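Ancylostoma secreted protein 1 (Necator americanus, PDB 3NT8) is a secreted hookworm protein built of two CAP domains and probably associated with the transition of infective larvae to parasitism. Local coordinates at residues 27-32 / 78-83; 72-77 / 158-163. All coordinates share one frame; numbering follows the deposited sequence.

Interaction 1: 27-32 / 78-83; sequences CSNSGI and MEQQLQ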
loop_
_atom_site.group_PDB
_atom_site.type_symbol
_atom_site.label_atom_id
_atom_site.label_comp_id
_atom_site.label_asym_id
_atom_site.label_seq_id
_atom_site.Cartn_x
_atom_site.Cartn_y
_atom_site.Cartn_z
ATOM N N CYS A 27 -16.545 22.912 6.626
ATOM C CA CYS A 27 -16.273 23.049 5.191
ATOM C C CYS A 27 -17.036 24.217 4.591
ATOM O O CYS A 27 -18.187 24.478 4.937
ATOM C CB CYS A 27 -16.536 21.755 4.406
ATOM S SG CYS A 27 -15.787 20.199 5.113
ATOM N N SER A 28 -16.381 24.911 3.678
ATOM C CA SER A 28 -16.985 26.072 3.048
ATOM C C SER A 28 -17.899 25.666 1.901
ATOM O O SER A 28 -18.750 26.417 1.501
ATOM C CB SER A 28 -15.939 27.095 2.577
ATOM O OG SER A 28 -14.885 26.554 1.751
ATOM N N ASN A 29 -17.766 24.444 1.408
ATOM C CA ASN A 29 -18.475 24.112 0.172
ATOM C C ASN A 29 -19.985 24.170 0.425
ATOM O O ASN A 29 -20.472 23.548 1.379
ATOM C CB ASN A 29 -17.984 22.769 -0.408
ATOM C CG ASN A 29 -18.805 22.293 -1.575
ATOM O OD1 ASN A 29 -19.117 23.042 -2.488
ATOM N ND2 ASN A 29 -19.169 21.004 -1.551
ATOM N N SER A 30 -20.701 24.981 -0.374
ATOM C CA SER A 30 -22.177 25.016 -0.348
ATOM C C SER A 30 -22.858 23.947 -1.301
ATOM O O SER A 30 -24.073 23.910 -1.412
ATOM C CB SER A 30 -22.680 26.449 -0.660
ATOM O OG SER A 30 -22.365 26.807 -2.002
ATOM N N GLY A 31 -22.052 23.148 -2.012
ATOM C CA GLY A 31 -22.518 22.116 -2.970
ATOM C C GLY A 31 -23.281 21.005 -2.234
ATOM O O GLY A 31 -24.284 20.441 -2.739
ATOM N N ILE A 32 -22.837 20.692 -1.019
ATOM C CA ILE A 32 -23.586 19.700 -0.226
ATOM C C ILE A 32 -23.812 20.279 1.163
ATOM O O ILE A 32 -23.170 21.298 1.489
ATOM C CB ILE A 32 -22.905 18.334 -0.222
ATOM C CG1 ILE A 32 -21.450 18.428 0.298
ATOM C CG2 ILE A 32 -22.897 17.773 -1.684
ATOM C CD1 ILE A 32 -20.806 16.977 0.601
ATOM N N MET A 78 -10.322 17.634 0.382
ATOM C CA MET A 78 -10.657 16.507 -0.511
ATOM C C MET A 78 -12.035 16.694 -1.100
ATOM O O MET A 78 -12.175 16.581 -2.312
ATOM C CB MET A 78 -10.529 15.137 0.171
ATOM C CG MET A 78 -9.091 14.664 0.151
ATOM S SD MET A 78 -8.886 13.365 1.316
ATOM C CE MET A 78 -9.865 12.120 0.491
ATOM N N GLU A 79 -13.010 17.029 -0.256
ATOM C CA GLU A 79 -14.372 17.345 -0.693
ATOM C C GLU A 79 -14.417 18.447 -1.739
ATOM O O GLU A 79 -15.126 18.327 -2.764
ATOM C CB GLU A 79 -15.256 17.744 0.488
ATOM C CG GLU A 79 -16.740 18.092 0.068
ATOM C CD GLU A 79 -17.452 18.837 1.120
ATOM O OE1 GLU A 79 -17.069 18.765 2.302
ATOM O OE2 GLU A 79 -18.407 19.563 0.803
ATOM N N GLN A 80 -13.650 19.510 -1.520
ATOM C CA GLN A 80 -13.760 20.708 -2.390
ATOM C C GLN A 80 -13.196 20.400 -3.741
ATOM O O GLN A 80 -13.735 20.820 -4.763
ATOM C CB GLN A 80 -13.011 21.907 -1.771
ATOM C CG GLN A 80 -13.058 23.209 -2.667
ATOM C CD GLN A 80 -14.457 23.833 -2.721
ATOM O OE1 GLN A 80 -15.044 24.171 -1.694
ATOM N NE2 GLN A 80 -14.998 23.964 -3.939
ATOM N N GLN A 81 -12.065 19.707 -3.755
ATOM C CA GLN A 81 -11.452 19.359 -5.015
ATOM C C GLN A 81 -12.350 18.465 -5.871
ATOM O O GLN A 81 -12.479 18.689 -7.050
ATOM C CB GLN A 81 -10.064 18.725 -4.792
ATOM C CG GLN A 81 -9.269 18.673 -6.061
ATOM C CD GLN A 81 -7.785 18.386 -5.851
ATOM O OE1 GLN A 81 -7.316 18.170 -4.711
ATOM N NE2 GLN A 81 -7.036 18.396 -6.958
ATOM N N LEU A 82 -12.971 17.471 -5.252
ATOM C CA LEU A 82 -13.846 16.583 -5.954
ATOM C C LEU A 82 -15.100 17.345 -6.461
ATOM O O LEU A 82 -15.591 17.099 -7.585
ATOM C CB LEU A 82 -14.237 15.418 -5.051
ATOM C CG LEU A 82 -15.332 14.494 -5.545
ATOM C CD1 LEU A 82 -14.828 13.845 -6.786
ATOM C CD2 LEU A 82 -15.652 13.446 -4.524
ATOM N N GLN A 83 -15.587 18.263 -5.631
ATOM C CA GLN A 83 -16.752 19.049 -6.019
ATOM C C GLN A 83 -16.473 19.873 -7.293
ATOM O O GLN A 83 -17.333 19.959 -8.171
ATOM C CB GLN A 83 -17.222 19.928 -4.868
ATOM C CG GLN A 83 -18.434 20.786 -5.238
ATOM C CD GLN A 83 -19.722 20.030 -5.031
ATOM O OE1 GLN A 83 -20.103 19.832 -3.915
ATOM N NE2 GLN A 83 -20.376 19.608 -6.101
HETATM O O HOH W 1 -17.849 24.752 -4.321
#

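Interaction 2: 72-77 / 158-163; sequences LSWDCA and TKLGCA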
loop_
_atom_site.group_PDB
_atom_site.type_symbol
_atom_site.label_atom_id
_atom_site.label_comp_id
_atom_site.label_asym_id
_atom_site.label_seq_id
_atom_site.Cartn_x
_atom_site.Cartn_y
_atom_site.Cartn_z
ATOM N N LEU A 72 -12.747 6.603 9.255
ATOM C CA LEU A 72 -12.527 7.753 8.374
ATOM C C LEU A 72 -12.872 9.058 9.046
ATOM O O LEU A 72 -13.837 9.133 9.812
ATOM C CB LEU A 72 -13.373 7.575 7.060
ATOM C CG LEU A 72 -13.142 6.253 6.281
ATOM C CD1 LEU A 72 -13.922 6.104 4.923
ATOM C CD2 LEU A 72 -11.656 6.127 5.994
ATOM N N SER A 73 -12.088 10.090 8.770
ATOM C CA SER A 73 -12.443 11.470 9.099
ATOM C C SER A 73 -12.735 12.209 7.830
ATOM O O SER A 73 -12.135 11.932 6.769
ATOM C CB SER A 73 -11.266 12.149 9.767
ATOM O OG SER A 73 -10.956 11.404 10.916
ATOM N N TRP A 74 -13.667 13.143 7.900
ATOM C CA TRP A 74 -13.924 14.022 6.733
ATOM C C TRP A 74 -12.784 14.983 6.345
ATOM O O TRP A 74 -12.123 15.556 7.204
ATOM C CB TRP A 74 -15.227 14.806 6.975
ATOM C CG TRP A 74 -15.788 15.427 5.753
ATOM C CD1 TRP A 74 -15.575 16.719 5.308
ATOM C CD2 TRP A 74 -16.671 14.815 4.817
ATOM N NE1 TRP A 74 -16.263 16.923 4.157
ATOM C CE2 TRP A 74 -16.968 15.785 3.842
ATOM C CE3 TRP A 74 -17.258 13.527 4.718
ATOM C CZ2 TRP A 74 -17.799 15.524 2.754
ATOM C CZ3 TRP A 74 -18.088 13.250 3.630
ATOM C CH2 TRP A 74 -18.362 14.259 2.670
ATOM N N ASP A 75 -12.564 15.213 5.052
ATOM C CA ASP A 75 -11.533 16.167 4.700
ATOM C C ASP A 75 -12.078 17.264 3.781
ATOM O O ASP A 75 -12.563 16.960 2.692
ATOM C CB ASP A 75 -10.312 15.435 4.123
ATOM C CG ASP A 75 -9.149 16.372 3.834
ATOM O OD1 ASP A 75 -8.203 16.411 4.629
ATOM O OD2 ASP A 75 -9.179 17.070 2.802
ATOM N N CYS A 76 -12.015 18.535 4.196
ATOM C CA CYS A 76 -12.713 19.584 3.427
ATOM C C CYS A 76 -12.078 19.828 2.063
ATOM O O CYS A 76 -12.786 20.101 1.085
ATOM C CB CYS A 76 -12.883 20.882 4.186
ATOM S SG CYS A 76 -13.871 20.709 5.703
ATOM N N ALA A 77 -10.753 19.715 2.028
ATOM C CA ALA A 77 -9.938 19.967 0.890
ATOM C C ALA A 77 -10.192 18.877 -0.105
ATOM O O ALA A 77 -10.271 19.136 -1.323
ATOM C CB ALA A 77 -8.462 19.984 1.308
ATOM N N THR A 158 -7.732 6.620 5.959
ATOM C CA THR A 158 -8.106 7.426 7.102
ATOM C C THR A 158 -8.948 8.667 6.705
ATOM O O THR A 158 -9.614 9.267 7.562
ATOM C CB THR A 158 -6.830 7.946 7.798
ATOM O OG1 THR A 158 -6.032 8.655 6.838
ATOM C CG2 THR A 158 -6.009 6.760 8.397
ATOM N N LYS A 159 -8.888 9.084 5.433
ATOM C CA LYS A 159 -9.587 10.330 5.037
ATOM C C LYS A 159 -10.610 10.134 3.915
ATOM O O LYS A 159 -10.387 9.350 2.976
ATOM C CB LYS A 159 -8.607 11.425 4.645
ATOM C CG LYS A 159 -7.919 12.142 5.810
ATOM C CD LYS A 159 -7.269 13.506 5.441
ATOM C CE LYS A 159 -5.904 13.422 4.788
ATOM N NZ LYS A 159 -4.794 13.035 5.728
ATOM N N LEU A 160 -11.721 10.868 4.012
ATOM C CA LEU A 160 -12.856 10.708 3.112
ATOM C C LEU A 160 -13.291 12.075 2.564
ATOM O O LEU A 160 -13.324 13.046 3.324
ATOM C CB LEU A 160 -14.045 10.090 3.867
ATOM C CG LEU A 160 -15.323 9.935 3.038
ATOM C CD1 LEU A 160 -15.102 8.991 1.905
ATOM C CD2 LEU A 160 -16.573 9.531 3.858
ATOM N N GLY A 161 -13.641 12.143 1.272
ATOM C CA GLY A 161 -14.234 13.362 0.700
ATOM C C GLY A 161 -15.297 13.027 -0.327
ATOM O O GLY A 161 -15.007 12.356 -1.328
ATOM N N CYS A 162 -16.531 13.467 -0.083
ATOM C CA CYS A 162 -17.604 13.161 -1.043
ATOM C C CYS A 162 -18.387 14.444 -1.427
ATOM O O CYS A 162 -18.412 15.409 -0.634
ATOM C CB CYS A 162 -18.578 12.086 -0.521
ATOM S SG CYS A 162 -17.962 10.574 0.237
ATOM N N ALA A 163 -19.040 14.398 -2.604
ATOM C CA ALA A 163 -19.844 15.463 -3.145
ATOM C C ALA A 163 -20.800 14.913 -4.229
ATOM O O ALA A 163 -20.484 13.897 -4.828
ATOM C CB ALA A 163 -18.901 16.591 -3.719
HETATM O O HOH W 2 -8.520 10.075 10.203
#

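Interaction 1: 27-32 / 78-83
Asn29 reaches across to helix 76-85 with a single amide nitrogen that serves two acceptors, one helical turn apart. The loop 27-32, which precedes helix 34-52 in the first CAP domain, turns back through an Asx turn: Asn29 OD1 accepts from Gly31 N, the donor lying above the carbonyl plane. Asn29 CG, anti to the backbone N (chi1 172°), is carried to the helix side. Asn29 ND2 gives a nearly straight bond to Glu79 OE2 at 2.9 Å, on the anti side of the carboxylate, and a second to Gln83 OE1 at 2.8 Å, on a lone pair in the carbonyl plane. Both amide hydrogens are thereby used, which fixes the rotation of the group. A water accepts from Gln80 NE2 and donates to Asn29 OD1.

Ile32 and Glu79 meet tip to tip, Ile32 CG1 lying 3.3 Å from Glu79 OE2, while the other carboxylate oxygen, Glu79 OE1, lies 3.4 Å from Cys27 SG. Glu79 OE2 also takes a salt bridge from Arg37, whose NH2 bonds to Asn29 O as well; the guanidinium probably favours an ionised carboxylate. In the second shell, Gln83 NE2 donates to Tyr164 O of strand 159-167.

Interaction 2: 72-77 / 158-163
The carbonyl oxygen of Thr158 is gripped twice: Ser73 N donates to Thr158 O at 2.9 Å in a nearly straight bond, and a water that also bonds Ser73 OG donates to the same oxygen. From here the short strand 73-74 runs parallel to strand 159-167. Leu160 N donates to Ser73 O at 3.0 Å, and Asp75 N returns a bond to Leu160 O, so the backbone of Leu160 is held through both its N-H and its carbonyl.

Trp74 CG is anti to the backbone N (chi1 -164°), and the side chain crosses Leu160 obliquely, the far end of the indole reaching Cys162. Leu160 O lies over one ring face, offset toward the rim, while Leu160 CD2 touches Trp74 CZ3 at 4.0 Å. Trp74 CH2 packs on Cys162 CB at 3.9 Å, and Cys162 SG makes an oblique sulfur-aromatic contact with the six-membered ring. Leu72 adds an apolar contact, CB against CB of Leu160. The aliphatic part of Lys159 crosses Asp75 obliquely, Lys159 CD being 3.2 Å from Asp75 OD1; Asp75 OD2 instead caps Met78 N at the start of helix 76-85.

Strand 73-74 thus forms one margin of the four-stranded CAP sheet, whose strand 170-177 flanks strand 159-167 and is joined to it by the Cys162-Cys175 disulfide, while helix 34-52 packs on Trp74, Leu160 and Cys162.

In the fold
Interactions 1 and 2 have centres about 10 Å apart and share helix 76-85: interaction 2 includes its first residues, and interaction 1 uses the turns that follow. A disulfide and a probable hydrogen bond join them. The disulfide between Cys27 SG and Cys76 SG (2.1 Å) ties the N-terminal loop to the helix start, and Glu79 OE1 lies 2.7 Å from Trp74 NE1 in the probable hydrogen bond. Packing adds further direct contact at Cys162 O, which is approached by both partners of interaction 1, with Ile32 CD1 at 3.1 Å and Glu79 CG at 3.2 Å. Along the chain the segments alternate, so loop, helix and sheet of the first CAP domain are laced together through contacts distant in sequence.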